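Local coordinates for aminoacyl-tRNA synthetase-interacting multifunctional protein p43 (Plasmodium vivax, PDB 6IPA) that probably binds tRNA through a C-terminal EMAP II-like domain that contains an OB-type tRNA-binding fold, as related synthetase-associated proteins do, at residues L101-K107 against P153-F159; V175-A180 against E193-P197; L93-L99 against L129-P133; L40-L46 against P165-I169. One frame throughout, in Å; residues are numbered along the deposited sequence.

The modelled chain opens with 40-46, which meets helix 165-169; contact 4 therefore closes a loop that holds contacts 1 and 3 nested inside it. Next, 93-99 leads into strand 97-101 of the OB-type sheet, and 101-107 follows directly. Their partners come in the same order, 129-133 and then 153-159, so contacts 3 and 1 cross, on opposite sides of the chain's centre. Contact 2 closes last, 175-180 on 193-197, within the C-terminal half. Contacts 1 and 4 touch through R45 of contact 4, whose side chain makes a salt bridge with D154 and whose O probably accepts from N103, while contacts 2 and 3 meet where the backbones of T195 and A131 probably bond.

Contact 1: residues L101-K107 against P153-F159; sequences LANLKEK and PDKTLSF
L157 lays its branched end across the side-chain amide of N103, with CD1 at the oxygen end, 3.2 Å from OD1, and CD2 at the nitrogen end, 3.5 Å from ND2. The contact joins two irregular loops: 101-107 leaves strand 97-101 of the OB-type sheet, and 153-159 runs toward helix 165-169. Without strand pairing, N103 makes both direct hydrogen bonds. Its O takes the backbone N of L157 at 2.9 Å, and its ND2 gives an almost straight bond (172°) to D154 O, also 2.9 Å away. That second bond uses a lone pair in the carbonyl plane of D154 and lies nearly in the amide plane of N103. A chi1 of 66°, which sets CG between backbone N and carbonyl carbon, turns the amide toward D154. ND2 has a second acceptor in R45 O, so an asparagine suits this buried place: one flat group serves two chain segments. L157 belongs beside it as an apolar cover, and L104 CD2 adds to the apolar contact at L157 CD1. The D154 carboxylate itself turns to R45 in a salt bridge.

Toward the surface, the bent chain of K105 brings NZ over one face of the F159 ring, 3.5 Å from its centroid and 31° off the normal, a cation-pi contact. An aromatic ring suits this exposed place, since it also offers flat carbon for K105 CB. Nearby, a water accepts from K105 N at 2.8 Å and donates to S158 O at 2.9 Å.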
loop_
_atom_site.group_PDB
_atom_site.type_symbol
_atom_site.label_atom_id
_atom_site.label_comp_id
_atom_site.label_asym_id
_atom_site.label_seq_id
_atom_site.Cartn_x
_atom_site.Cartn_y
_atom_site.Cartn_z
ATOM N N LEU A 101 -0.610 2.391 2.529
ATOM C CA LEU A 101 -1.773 3.169 3.012
ATOM C C LEU A 101 -1.607 3.422 4.511
ATOM O O LEU A 101 -2.059 2.648 5.360
ATOM C CB LEU A 101 -3.116 2.458 2.725
ATOM C CG LEU A 101 -4.378 3.163 3.244
ATOM C CD1 LEU A 101 -4.475 4.560 2.678
ATOM C CD2 LEU A 101 -5.684 2.436 2.894
ATOM N N ALA A 102 -0.986 4.551 4.833
ATOM C CA ALA A 102 -0.582 4.876 6.212
ATOM C C ALA A 102 -1.655 5.235 7.222
ATOM O O ALA A 102 -1.447 5.095 8.422
ATOM C CB ALA A 102 0.438 5.998 6.150
ATOM N N ASN A 103 -2.821 5.691 6.767
ATOM C CA ASN A 103 -3.803 6.301 7.682
ATOM C C ASN A 103 -4.967 5.456 8.128
ATOM O O ASN A 103 -5.905 5.955 8.785
ATOM C CB ASN A 103 -4.289 7.647 7.167
ATOM C CG ASN A 103 -5.105 7.572 5.878
ATOM O OD1 ASN A 103 -4.954 6.668 5.044
ATOM N ND2 ASN A 103 -5.972 8.550 5.706
ATOM N N LEU A 104 -4.904 4.168 7.814
ATOM C CA LEU A 104 -5.718 3.200 8.494
ATOM C C LEU A 104 -5.259 3.240 9.936
ATOM O O LEU A 104 -4.098 3.590 10.188
ATOM C CB LEU A 104 -5.425 1.840 7.933
ATOM C CG LEU A 104 -5.786 1.610 6.476
ATOM C CD1 LEU A 104 -5.114 0.336 5.979
ATOM C CD2 LEU A 104 -7.287 1.438 6.347
ATOM N N LYS A 105 -6.131 2.853 10.869
ATOM C CA LYS A 105 -5.773 2.777 12.295
ATOM C C LYS A 105 -5.106 1.459 12.632
ATOM O O LYS A 105 -5.415 0.422 12.019
ATOM C CB LYS A 105 -7.012 2.913 13.216
ATOM C CG LYS A 105 -7.701 4.276 13.205
ATOM C CD LYS A 105 -8.185 4.758 14.577
ATOM C CE LYS A 105 -9.501 5.518 14.482
ATOM N NZ LYS A 105 -10.653 4.582 14.319
ATOM N N GLU A 106 -4.189 1.522 13.608
ATOM C CA GLU A 106 -3.543 0.345 14.179
ATOM C C GLU A 106 -4.623 -0.648 14.605
ATOM O O GLU A 106 -5.654 -0.252 15.193
ATOM C CB GLU A 106 -2.676 0.704 15.402
ATOM C CG GLU A 106 -1.901 -0.505 15.964
ATOM C CD GLU A 106 -0.667 -0.155 16.823
ATOM O OE1 GLU A 106 -0.804 0.416 17.941
ATOM O OE2 GLU A 106 0.456 -0.490 16.402
ATOM N N LYS A 107 -4.386 -1.915 14.272
ATOM C CA LYS A 107 -5.214 -3.060 14.663
ATOM C C LYS A 107 -4.338 -4.136 15.354
ATOM O O LYS A 107 -3.108 -4.044 15.301
ATOM C CB LYS A 107 -5.879 -3.633 13.420
ATOM C CG LYS A 107 -7.140 -2.902 13.051
ATOM C CD LYS A 107 -7.824 -3.593 11.890
ATOM C CE LYS A 107 -7.266 -3.101 10.571
ATOM N NZ LYS A 107 -8.006 -3.725 9.439
ATOM N N PRO A 153 -4.742 14.171 3.718
ATOM C CA PRO A 153 -5.475 12.951 3.855
ATOM C C PRO A 153 -6.078 12.966 5.236
ATOM O O PRO A 153 -5.583 13.683 6.108
ATOM C CB PRO A 153 -4.357 11.889 3.790
ATOM C CG PRO A 153 -3.203 12.581 4.482
ATOM C CD PRO A 153 -3.383 14.054 4.301
ATOM N N ASP A 154 -7.119 12.173 5.445
ATOM C CA ASP A 154 -7.686 12.044 6.795
ATOM C C ASP A 154 -6.620 11.657 7.828
ATOM O O ASP A 154 -5.981 10.632 7.707
ATOM C CB ASP A 154 -8.774 10.982 6.796
ATOM C CG ASP A 154 -9.954 11.341 5.894
ATOM O OD1 ASP A 154 -9.872 12.309 5.094
ATOM O OD2 ASP A 154 -10.990 10.668 5.982
ATOM N N LYS A 155 -6.422 12.463 8.852
ATOM C CA LYS A 155 -5.646 12.051 10.022
ATOM C C LYS A 155 -5.835 10.561 10.252
ATOM O O LYS A 155 -4.857 9.828 10.390
ATOM C CB LYS A 155 -6.053 12.858 11.284
ATOM C CG LYS A 155 -5.006 12.923 12.402
ATOM C CD LYS A 155 -3.715 13.533 11.884
ATOM C CE LYS A 155 -2.485 13.143 12.691
ATOM N NZ LYS A 155 -1.268 13.898 12.188
ATOM N N THR A 156 -7.084 10.101 10.263
ATOM C CA THR A 156 -7.340 8.716 10.467
ATOM C C THR A 156 -8.619 8.237 9.832
ATOM O O THR A 156 -9.657 8.898 9.943
ATOM C CB THR A 156 -7.416 8.439 11.960
ATOM O OG1 THR A 156 -6.271 9.015 12.619
ATOM C CG2 THR A 156 -7.391 7.000 12.191
ATOM N N LEU A 157 -8.552 7.043 9.220
ATOM C CA LEU A 157 -9.675 6.446 8.557
ATOM C C LEU A 157 -10.440 5.617 9.527
ATOM O O LEU A 157 -9.912 5.154 10.504
ATOM C CB LEU A 157 -9.221 5.586 7.407
ATOM C CG LEU A 157 -8.409 6.287 6.321
ATOM C CD1 LEU A 157 -7.853 5.240 5.362
ATOM C CD2 LEU A 157 -9.224 7.312 5.540
ATOM N N SER A 158 -11.723 5.451 9.249
ATOM C CA SER A 158 -12.675 4.711 10.100
ATOM C C SER A 158 -12.302 3.234 10.326
ATOM O O SER A 158 -11.525 2.675 9.570
ATOM C CB SER A 158 -14.079 4.824 9.427
ATOM O OG SER A 158 -15.093 4.004 10.005
ATOM N N PHE A 159 -12.841 2.624 11.379
ATOM C CA PHE A 159 -12.721 1.186 11.577
ATOM C C PHE A 159 -13.820 0.461 10.778
ATOM O O PHE A 159 -13.639 -0.671 10.335
ATOM C CB PHE A 159 -12.867 0.813 13.052
ATOM C CG PHE A 159 -11.615 0.964 13.867
ATOM C CD1 PHE A 159 -10.446 0.343 13.502
ATOM C CD2 PHE A 159 -11.641 1.682 15.058
ATOM C CE1 PHE A 159 -9.303 0.473 14.276
ATOM C CE2 PHE A 159 -10.506 1.821 15.841
ATOM C CZ PHE A 159 -9.328 1.216 15.451
HETATM O O HOH W 1 -8.629 2.604 9.706
#

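Contact 2: residues V175-A180 against E193-P197; sequences VKNGVA and EITCP
V179 and T195 face each other as a non-hydrogen-bonded antiparallel pair, a single bridge between the C-terminal arm of a beta hairpin and the segment after strand 192-193. The hairpin turns through a type I' turn from K176 to V179, and G178 suits its third position because phi is positive there (75°).

The bridge is the tight part. Two backbone hydrogen bonds flank it: G178 O accepts from C196 N at 2.9 Å, and A180 N gives to I194 O, likewise at 2.9 Å. Between them the backbones are close enough for CA-H...O contacts, including T195 CA to G178 O at 3.2 Å. Small apolar groups fill the buried side: V175 CG1 rests on C196 CB (3.7 Å), and A180 CB meets I194 CG2, both A180 and I194 also packing on W187. Cysteine and alanine fit because their short side chains let the two backbones come near.

The side nearer solvent, where T195 and E193 are partly exposed, is more polar. It is loose at T195, whose side chain touches little, CB lying 3.6 Å from G178 O. At V179 it is still close: E193 crosses that valine at about a right angle, its carboxylate paired with K186. V179 has CG1 anti to the backbone N (chi1 -166°), which presents both methyls to the carboxylate: E193 OE1 lies 3.2 Å from V179 CG1 and from V179 CG2.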
loop_
_atom_site.group_PDB
_atom_site.type_symbol
_atom_site.label_atom_id
_atom_site.label_comp_id
_atom_site.label_asym_id
_atom_site.label_seq_id
_atom_site.Cartn_x
_atom_site.Cartn_y
_atom_site.Cartn_z
ATOM N N VAL A 175 -4.502 -1.235 -12.179
ATOM C CA VAL A 175 -3.292 -1.084 -12.983
ATOM C C VAL A 175 -3.726 -1.214 -14.424
ATOM O O VAL A 175 -4.410 -2.180 -14.765
ATOM C CB VAL A 175 -2.156 -2.088 -12.615
ATOM C CG1 VAL A 175 -1.847 -2.013 -11.132
ATOM C CG2 VAL A 175 -2.534 -3.499 -12.958
ATOM N N LYS A 176 -3.396 -0.201 -15.234
ATOM C CA LYS A 176 -3.673 -0.225 -16.660
ATOM C C LYS A 176 -2.355 0.005 -17.370
ATOM O O LYS A 176 -1.649 0.969 -17.048
ATOM C CB LYS A 176 -4.717 0.828 -17.042
ATOM C CG LYS A 176 -6.070 0.570 -16.380
ATOM C CD LYS A 176 -7.209 1.517 -16.802
ATOM C CE LYS A 176 -7.227 2.844 -16.052
ATOM N NZ LYS A 176 -8.470 3.670 -16.298
ATOM N N ASN A 177 -2.026 -0.908 -18.296
ATOM C CA ASN A 177 -0.689 -1.044 -18.930
ATOM C C ASN A 177 0.498 -0.923 -17.959
ATOM O O ASN A 177 1.448 -0.178 -18.186
ATOM C CB ASN A 177 -0.546 -0.046 -20.082
ATOM C CG ASN A 177 -1.580 -0.262 -21.184
ATOM O OD1 ASN A 177 -2.288 -1.291 -21.250
ATOM N ND2 ASN A 177 -1.659 0.707 -22.079
ATOM N N GLY A 178 0.430 -1.654 -16.855
ATOM C CA GLY A 178 1.549 -1.735 -15.931
ATOM C C GLY A 178 1.742 -0.495 -15.080
ATOM O O GLY A 178 2.752 -0.357 -14.383
ATOM N N VAL A 179 0.777 0.412 -15.111
ATOM C CA VAL A 179 0.835 1.601 -14.249
ATOM C C VAL A 179 -0.366 1.614 -13.332
ATOM O O VAL A 179 -1.416 1.093 -13.676
ATOM C CB VAL A 179 0.861 2.895 -15.065
ATOM C CG1 VAL A 179 1.269 4.054 -14.181
ATOM C CG2 VAL A 179 1.846 2.793 -16.220
ATOM N N ALA A 180 -0.206 2.192 -12.158
ATOM C CA ALA A 180 -1.302 2.315 -11.214
ATOM C C ALA A 180 -2.111 3.584 -11.470
ATOM O O ALA A 180 -1.519 4.665 -11.627
ATOM C CB ALA A 180 -0.750 2.348 -9.792
ATOM N N GLU A 193 5.812 7.548 -12.421
ATOM C CA GLU A 193 4.626 6.756 -12.226
ATOM C C GLU A 193 4.870 5.406 -11.508
ATOM O O GLU A 193 5.923 4.781 -11.615
ATOM C CB GLU A 193 3.918 6.523 -13.567
ATOM C CG GLU A 193 4.549 5.398 -14.400
ATOM C CD GLU A 193 4.187 5.412 -15.875
ATOM O OE1 GLU A 193 3.062 5.733 -16.241
ATOM O OE2 GLU A 193 5.042 5.063 -16.697
ATOM N N ILE A 194 3.848 4.978 -10.759
ATOM C CA ILE A 194 3.913 3.768 -9.971
ATOM C C ILE A 194 3.630 2.622 -10.931
ATOM O O ILE A 194 2.624 2.648 -11.674
ATOM C CB ILE A 194 2.877 3.800 -8.821
ATOM C CG1 ILE A 194 3.185 4.932 -7.825
ATOM C CG2 ILE A 194 2.836 2.465 -8.084
ATOM C CD1 ILE A 194 4.547 4.875 -7.161
ATOM N N THR A 195 4.536 1.640 -10.929
ATOM C CA THR A 195 4.463 0.474 -11.829
ATOM C C THR A 195 4.023 -0.832 -11.117
ATOM O O THR A 195 4.108 -0.992 -9.897
ATOM C CB THR A 195 5.808 0.273 -12.598
ATOM O OG1 THR A 195 6.908 0.032 -11.671
ATOM C CG2 THR A 195 6.108 1.526 -13.423
ATOM N N CYS A 196 3.514 -1.751 -11.911
ATOM C CA CYS A 196 3.141 -3.061 -11.423
ATOM C C CYS A 196 3.516 -4.033 -12.497
ATOM O O CYS A 196 3.233 -3.749 -13.678
ATOM C CB CYS A 196 1.653 -3.148 -11.213
ATOM S SG CYS A 196 1.171 -4.661 -10.383
ATOM N N PRO A 197 4.157 -5.167 -12.116
ATOM C CA PRO A 197 4.625 -6.110 -13.154
ATOM C C PRO A 197 3.499 -6.771 -13.966
ATOM O O PRO A 197 3.773 -7.365 -15.011
ATOM C CB PRO A 197 5.452 -7.145 -12.367
ATOM C CG PRO A 197 5.834 -6.435 -11.104
ATOM C CD PRO A 197 4.694 -5.512 -10.783
#

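Contact 3: residues L93-L99 against L129-P133; sequences LLHKYVL and LLAPP
L129 spreads its two methyls to different partners: CD2 meets L93 CD2 at 4.0 Å, the two chains crossing at about a right angle, while CD1 touches V98 CG1 at 3.9 Å. A leucine suits the place because one forked tip can touch two partners at once. Farther along, P132 packs against Y97 and L99: its CG lies 3.7 Å from Y97 CB, its CD comes to 3.3 Å from Y97 O, and the same CD is 4.0 Å from L99 CD2. L99 and P132 lie alongside one another, pointing opposite ways. As a ring without an N-H, proline fits a place where no backbone donor is asked for.

Strand 97-101 is an outermost strand of the four-stranded antiparallel sheet of the OB-type fold, and 129-133 runs beside it at the end of strand 126-129. L99 from the strand and L130 from the facing segment both pack on W187 of strand 185-189.

Polar contact between the segments is carried by water. No direct hydrogen bond crosses; instead one water donates to Y97 O (2.9 Å) and to L130 O (3.0 Å). Near the surface K96 bends its ammonium group back to D92 O, leaving K96 CG near L129 CD1, and the Y97 ring turns to Y52.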
loop_
_atom_site.group_PDB
_atom_site.type_symbol
_atom_site.label_atom_id
_atom_site.label_comp_id
_atom_site.label_asym_id
_atom_site.label_seq_id
_atom_site.Cartn_x
_atom_site.Cartn_y
_atom_site.Cartn_z
ATOM N N LEU A 93 9.727 -9.689 -0.933
ATOM C CA LEU A 93 9.269 -8.552 -0.225
ATOM C C LEU A 93 10.427 -7.802 0.461
ATOM O O LEU A 93 10.377 -6.552 0.597
ATOM C CB LEU A 93 8.289 -9.030 0.854
ATOM C CG LEU A 93 7.053 -9.850 0.482
ATOM C CD1 LEU A 93 6.240 -10.234 1.713
ATOM C CD2 LEU A 93 6.174 -9.038 -0.444
ATOM N N LEU A 94 11.442 -8.555 0.913
ATOM C CA LEU A 94 12.474 -7.989 1.753
ATOM C C LEU A 94 13.181 -6.858 1.022
ATOM O O LEU A 94 13.430 -6.921 -0.170
ATOM C CB LEU A 94 13.494 -9.070 2.209
ATOM C CG LEU A 94 14.483 -8.634 3.299
ATOM C CD1 LEU A 94 13.790 -8.380 4.622
ATOM C CD2 LEU A 94 15.589 -9.639 3.519
ATOM N N HIS A 95 13.484 -5.786 1.729
ATOM C CA HIS A 95 14.288 -4.726 1.126
ATOM C C HIS A 95 13.695 -4.114 -0.154
ATOM O O HIS A 95 14.388 -3.497 -0.938
ATOM C CB HIS A 95 15.729 -5.209 0.936
ATOM C CG HIS A 95 16.454 -5.369 2.236
ATOM N ND1 HIS A 95 17.618 -6.105 2.371
ATOM C CD2 HIS A 95 16.157 -4.899 3.477
ATOM C CE1 HIS A 95 18.005 -6.073 3.630
ATOM N NE2 HIS A 95 17.145 -5.342 4.324
ATOM N N LYS A 96 12.386 -4.253 -0.325
ATOM C CA LYS A 96 11.652 -3.503 -1.352
ATOM C C LYS A 96 11.139 -2.174 -0.789
ATOM O O LYS A 96 10.950 -2.002 0.433
ATOM C CB LYS A 96 10.459 -4.300 -1.883
ATOM C CG LYS A 96 10.816 -5.603 -2.561
ATOM C CD LYS A 96 11.654 -5.410 -3.803
ATOM C CE LYS A 96 12.139 -6.772 -4.294
ATOM N NZ LYS A 96 11.007 -7.738 -4.532
ATOM N N TYR A 97 10.929 -1.255 -1.726
ATOM C CA TYR A 97 10.253 0.023 -1.515
ATOM C C TYR A 97 8.800 -0.243 -1.869
ATOM O O TYR A 97 8.497 -0.629 -3.000
ATOM C CB TYR A 97 10.880 1.149 -2.403
ATOM C CG TYR A 97 12.168 1.709 -1.824
ATOM C CD1 TYR A 97 12.153 2.754 -0.918
ATOM C CD2 TYR A 97 13.398 1.164 -2.159
ATOM C CE1 TYR A 97 13.330 3.256 -0.372
ATOM C CE2 TYR A 97 14.575 1.636 -1.617
ATOM C CZ TYR A 97 14.536 2.682 -0.719
ATOM O OH TYR A 97 15.714 3.167 -0.202
ATOM N N VAL A 98 7.894 -0.056 -0.909
ATOM C CA VAL A 98 6.499 -0.421 -1.157
ATOM C C VAL A 98 5.642 0.802 -0.941
ATOM O O VAL A 98 6.160 1.849 -0.487
ATOM C CB VAL A 98 6.053 -1.593 -0.286
ATOM C CG1 VAL A 98 6.841 -2.820 -0.664
ATOM C CG2 VAL A 98 6.252 -1.289 1.188
ATOM N N LEU A 99 4.359 0.673 -1.322
ATOM C CA LEU A 99 3.352 1.722 -1.111
ATOM C C LEU A 99 2.453 1.384 0.037
ATOM O O LEU A 99 1.669 0.451 -0.037
ATOM C CB LEU A 99 2.508 1.907 -2.355
ATOM C CG LEU A 99 3.317 2.410 -3.574
ATOM C CD1 LEU A 99 2.383 3.176 -4.523
ATOM C CD2 LEU A 99 4.521 3.286 -3.229
ATOM N N LEU A 129 3.375 -6.700 -5.912
ATOM C CA LEU A 129 3.438 -5.426 -5.232
ATOM C C LEU A 129 3.387 -4.288 -6.243
ATOM O O LEU A 129 3.871 -4.428 -7.364
ATOM C CB LEU A 129 4.779 -5.277 -4.520
ATOM C CG LEU A 129 5.190 -6.183 -3.422
ATOM C CD1 LEU A 129 6.619 -5.826 -3.115
ATOM C CD2 LEU A 129 4.367 -5.940 -2.211
ATOM N N LEU A 130 2.861 -3.144 -5.819
ATOM C CA LEU A 130 2.997 -1.880 -6.603
ATOM C C LEU A 130 4.371 -1.391 -6.270
ATOM O O LEU A 130 4.826 -1.589 -5.155
ATOM C CB LEU A 130 1.934 -0.843 -6.225
ATOM C CG LEU A 130 0.478 -1.317 -6.341
ATOM C CD1 LEU A 130 -0.478 -0.218 -5.911
ATOM C CD2 LEU A 130 0.138 -1.838 -7.758
ATOM N N ALA A 131 5.065 -0.849 -7.247
ATOM C CA ALA A 131 6.452 -0.463 -7.065
ATOM C C ALA A 131 6.692 1.001 -7.497
ATOM O O ALA A 131 6.241 1.415 -8.595
ATOM C CB ALA A 131 7.370 -1.404 -7.859
ATOM N N PRO A 132 7.398 1.776 -6.645
ATOM C CA PRO A 132 7.881 3.106 -7.022
ATOM C C PRO A 132 9.128 2.956 -7.769
ATOM O O PRO A 132 9.887 2.125 -7.409
ATOM C CB PRO A 132 8.237 3.766 -5.683
ATOM C CG PRO A 132 8.464 2.627 -4.751
ATOM C CD PRO A 132 7.490 1.566 -5.191
ATOM N N PRO A 133 9.362 3.763 -8.805
ATOM C CA PRO A 133 10.695 3.700 -9.382
ATOM C C PRO A 133 11.736 3.988 -8.324
ATOM O O PRO A 133 11.430 4.510 -7.269
ATOM C CB PRO A 133 10.680 4.798 -10.434
ATOM C CG PRO A 133 9.239 4.953 -10.775
ATOM C CD PRO A 133 8.499 4.732 -9.496
HETATM O O HOH W 2 7.289 -2.926 -4.232
#

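Contact 4: residues L40-L46 against P165-I169; sequences LDDITRL and PFFHI
P165 O is gripped by two backbone donors of its own helix, H168 N at 2.8 Å and I169 N at 2.9 Å, and the ring of the same residue carries L40 and R45 of the N-terminal segment. The contact lays the loop that precedes OB strand 48-58 along the short helix 165-169 in the C-terminal half. Proline suits this place: its rigid ring offers a CG that sits over the centre of the R45 guanidinium, 3.5 Å from CZ. NH2 of R45 makes a salt bridge with D154, while P165 CG lies over the guanidinium face. L40 forks over P165 and H168, placing CD2 near P165 CD and CD1 over one face of the H168 imidazole, a CH-pi contact 3.8 Å from the centroid and 19° off its normal. H168 NE2 bonds to E162 O, which helps fix the ring.

Deeper in, L46 and I169 meet end to end, I169 CD1 lying 3.9 Å from L46 CG, and L46 CD1 meets the F166 ring. L46 and F166 also pack on L101, and I169 on Y182.

At the far end D42 forms an Asx turn: OD1 is met from one face of the carboxylate by T44 N and by T44 OG1 at 2.6 Å. Its backbone O, meanwhile, is 3.3 Å from I169 CD1.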
loop_
_atom_site.group_PDB
_atom_site.type_symbol
_atom_site.label_atom_id
_atom_site.label_comp_id
_atom_site.label_asym_id
_atom_site.label_seq_id
_atom_site.Cartn_x
_atom_site.Cartn_y
_atom_site.Cartn_z
ATOM N N LEU A 40 -16.575 10.680 0.396
ATOM C CA LEU A 40 -16.200 9.233 0.508
ATOM C C LEU A 40 -15.378 8.726 -0.709
ATOM O O LEU A 40 -14.268 8.209 -0.493
ATOM C CB LEU A 40 -17.395 8.326 0.731
ATOM C CG LEU A 40 -17.914 8.120 2.148
ATOM C CD1 LEU A 40 -19.072 7.140 2.108
ATOM C CD2 LEU A 40 -16.840 7.617 3.088
ATOM N N ASP A 41 -15.894 8.842 -1.950
ATOM C CA ASP A 41 -15.037 8.559 -3.163
ATOM C C ASP A 41 -14.157 9.785 -3.437
ATOM O O ASP A 41 -14.423 10.589 -4.322
ATOM C CB ASP A 41 -15.844 8.146 -4.425
ATOM C CG ASP A 41 -14.947 7.936 -5.693
ATOM O OD1 ASP A 41 -13.704 7.831 -5.546
ATOM O OD2 ASP A 41 -15.481 7.884 -6.852
ATOM N N ASP A 42 -13.110 9.931 -2.654
ATOM C CA ASP A 42 -12.282 11.107 -2.771
ATOM C C ASP A 42 -10.894 10.615 -2.410
ATOM O O ASP A 42 -10.620 10.253 -1.262
ATOM C CB ASP A 42 -12.796 12.194 -1.826
ATOM C CG ASP A 42 -11.862 13.377 -1.701
ATOM O OD1 ASP A 42 -10.928 13.544 -2.536
ATOM O OD2 ASP A 42 -12.074 14.152 -0.736
ATOM N N ILE A 43 -10.019 10.594 -3.397
ATOM C CA ILE A 43 -8.745 9.971 -3.191
ATOM C C ILE A 43 -7.783 10.849 -2.400
ATOM O O ILE A 43 -6.792 10.358 -1.864
ATOM C CB ILE A 43 -8.153 9.483 -4.513
ATOM C CG1 ILE A 43 -6.875 8.696 -4.246
ATOM C CG2 ILE A 43 -7.887 10.648 -5.459
ATOM C CD1 ILE A 43 -6.384 7.920 -5.422
ATOM N N THR A 44 -8.091 12.134 -2.264
ATOM C CA THR A 44 -7.245 13.032 -1.468
ATOM C C THR A 44 -7.232 12.585 -0.001
ATOM O O THR A 44 -6.356 12.952 0.771
ATOM C CB THR A 44 -7.733 14.481 -1.602
ATOM O OG1 THR A 44 -9.057 14.588 -1.072
ATOM C CG2 THR A 44 -7.741 14.912 -3.077
ATOM N N ARG A 45 -8.205 11.749 0.354
ATOM C CA ARG A 45 -8.431 11.357 1.735
ATOM C C ARG A 45 -7.557 10.204 2.183
ATOM O O ARG A 45 -7.377 10.010 3.373
ATOM C CB ARG A 45 -9.898 10.998 1.957
ATOM C CG ARG A 45 -10.795 12.212 1.983
ATOM C CD ARG A 45 -12.272 11.897 2.182
ATOM N NE ARG A 45 -12.497 11.554 3.560
ATOM C CZ ARG A 45 -13.658 11.151 4.060
ATOM N NH1 ARG A 45 -14.770 11.056 3.291
ATOM N NH2 ARG A 45 -13.707 10.837 5.347
ATOM N N LEU A 46 -7.020 9.458 1.217
ATOM C CA LEU A 46 -6.013 8.447 1.463
ATOM C C LEU A 46 -4.647 9.066 1.550
ATOM O O LEU A 46 -4.263 9.817 0.690
ATOM C CB LEU A 46 -5.980 7.385 0.329
ATOM C CG LEU A 46 -7.300 6.732 -0.039
ATOM C CD1 LEU A 46 -7.072 5.628 -1.039
ATOM C CD2 LEU A 46 -7.999 6.219 1.193
ATOM N N PRO A 165 -13.282 5.685 3.254
ATOM C CA PRO A 165 -13.092 6.024 1.869
ATOM C C PRO A 165 -12.437 4.933 1.049
ATOM O O PRO A 165 -12.910 4.635 -0.056
ATOM C CB PRO A 165 -12.186 7.226 1.953
ATOM C CG PRO A 165 -12.700 7.941 3.151
ATOM C CD PRO A 165 -13.070 6.855 4.116
ATOM N N PHE A 166 -11.380 4.327 1.577
ATOM C CA PHE A 166 -10.636 3.343 0.803
ATOM C C PHE A 166 -11.499 2.314 0.033
ATOM O O PHE A 166 -11.282 2.108 -1.169
ATOM C CB PHE A 166 -9.607 2.598 1.642
ATOM C CG PHE A 166 -8.867 1.567 0.833
ATOM C CD1 PHE A 166 -7.772 1.924 0.088
ATOM C CD2 PHE A 166 -9.350 0.270 0.732
ATOM C CE1 PHE A 166 -7.125 0.996 -0.701
ATOM C CE2 PHE A 166 -8.711 -0.657 -0.045
ATOM C CZ PHE A 166 -7.610 -0.290 -0.783
ATOM N N PHE A 167 -12.474 1.712 0.709
ATOM C CA PHE A 167 -13.284 0.640 0.120
ATOM C C PHE A 167 -14.293 1.161 -0.898
ATOM O O PHE A 167 -14.808 0.377 -1.718
ATOM C CB PHE A 167 -14.038 -0.165 1.187
ATOM C CG PHE A 167 -13.157 -0.724 2.244
ATOM C CD1 PHE A 167 -12.509 -1.928 2.052
ATOM C CD2 PHE A 167 -12.917 -0.013 3.408
ATOM C CE1 PHE A 167 -11.647 -2.434 3.018
ATOM C CE2 PHE A 167 -12.072 -0.525 4.390
ATOM C CZ PHE A 167 -11.435 -1.736 4.192
ATOM N N HIS A 168 -14.573 2.462 -0.846
ATOM C CA HIS A 168 -15.462 3.091 -1.810
ATOM C C HIS A 168 -14.666 3.494 -3.031
ATOM O O HIS A 168 -15.154 3.499 -4.160
ATOM C CB HIS A 168 -16.112 4.333 -1.188
ATOM C CG HIS A 168 -17.239 4.033 -0.244
ATOM N ND1 HIS A 168 -18.560 3.970 -0.655
ATOM C CD2 HIS A 168 -17.249 3.807 1.091
ATOM C CE1 HIS A 168 -19.334 3.718 0.389
ATOM N NE2 HIS A 168 -18.564 3.613 1.461
ATOM N N ILE A 169 -13.423 3.863 -2.772
ATOM C CA ILE A 169 -12.492 4.267 -3.801
ATOM C C ILE A 169 -11.939 3.042 -4.562
ATOM O O ILE A 169 -11.751 3.090 -5.795
ATOM C CB ILE A 169 -11.316 5.003 -3.133
ATOM C CG1 ILE A 169 -11.805 6.332 -2.498
ATOM C CG2 ILE A 169 -10.208 5.233 -4.131
ATOM C CD1 ILE A 169 -10.887 6.958 -1.446
#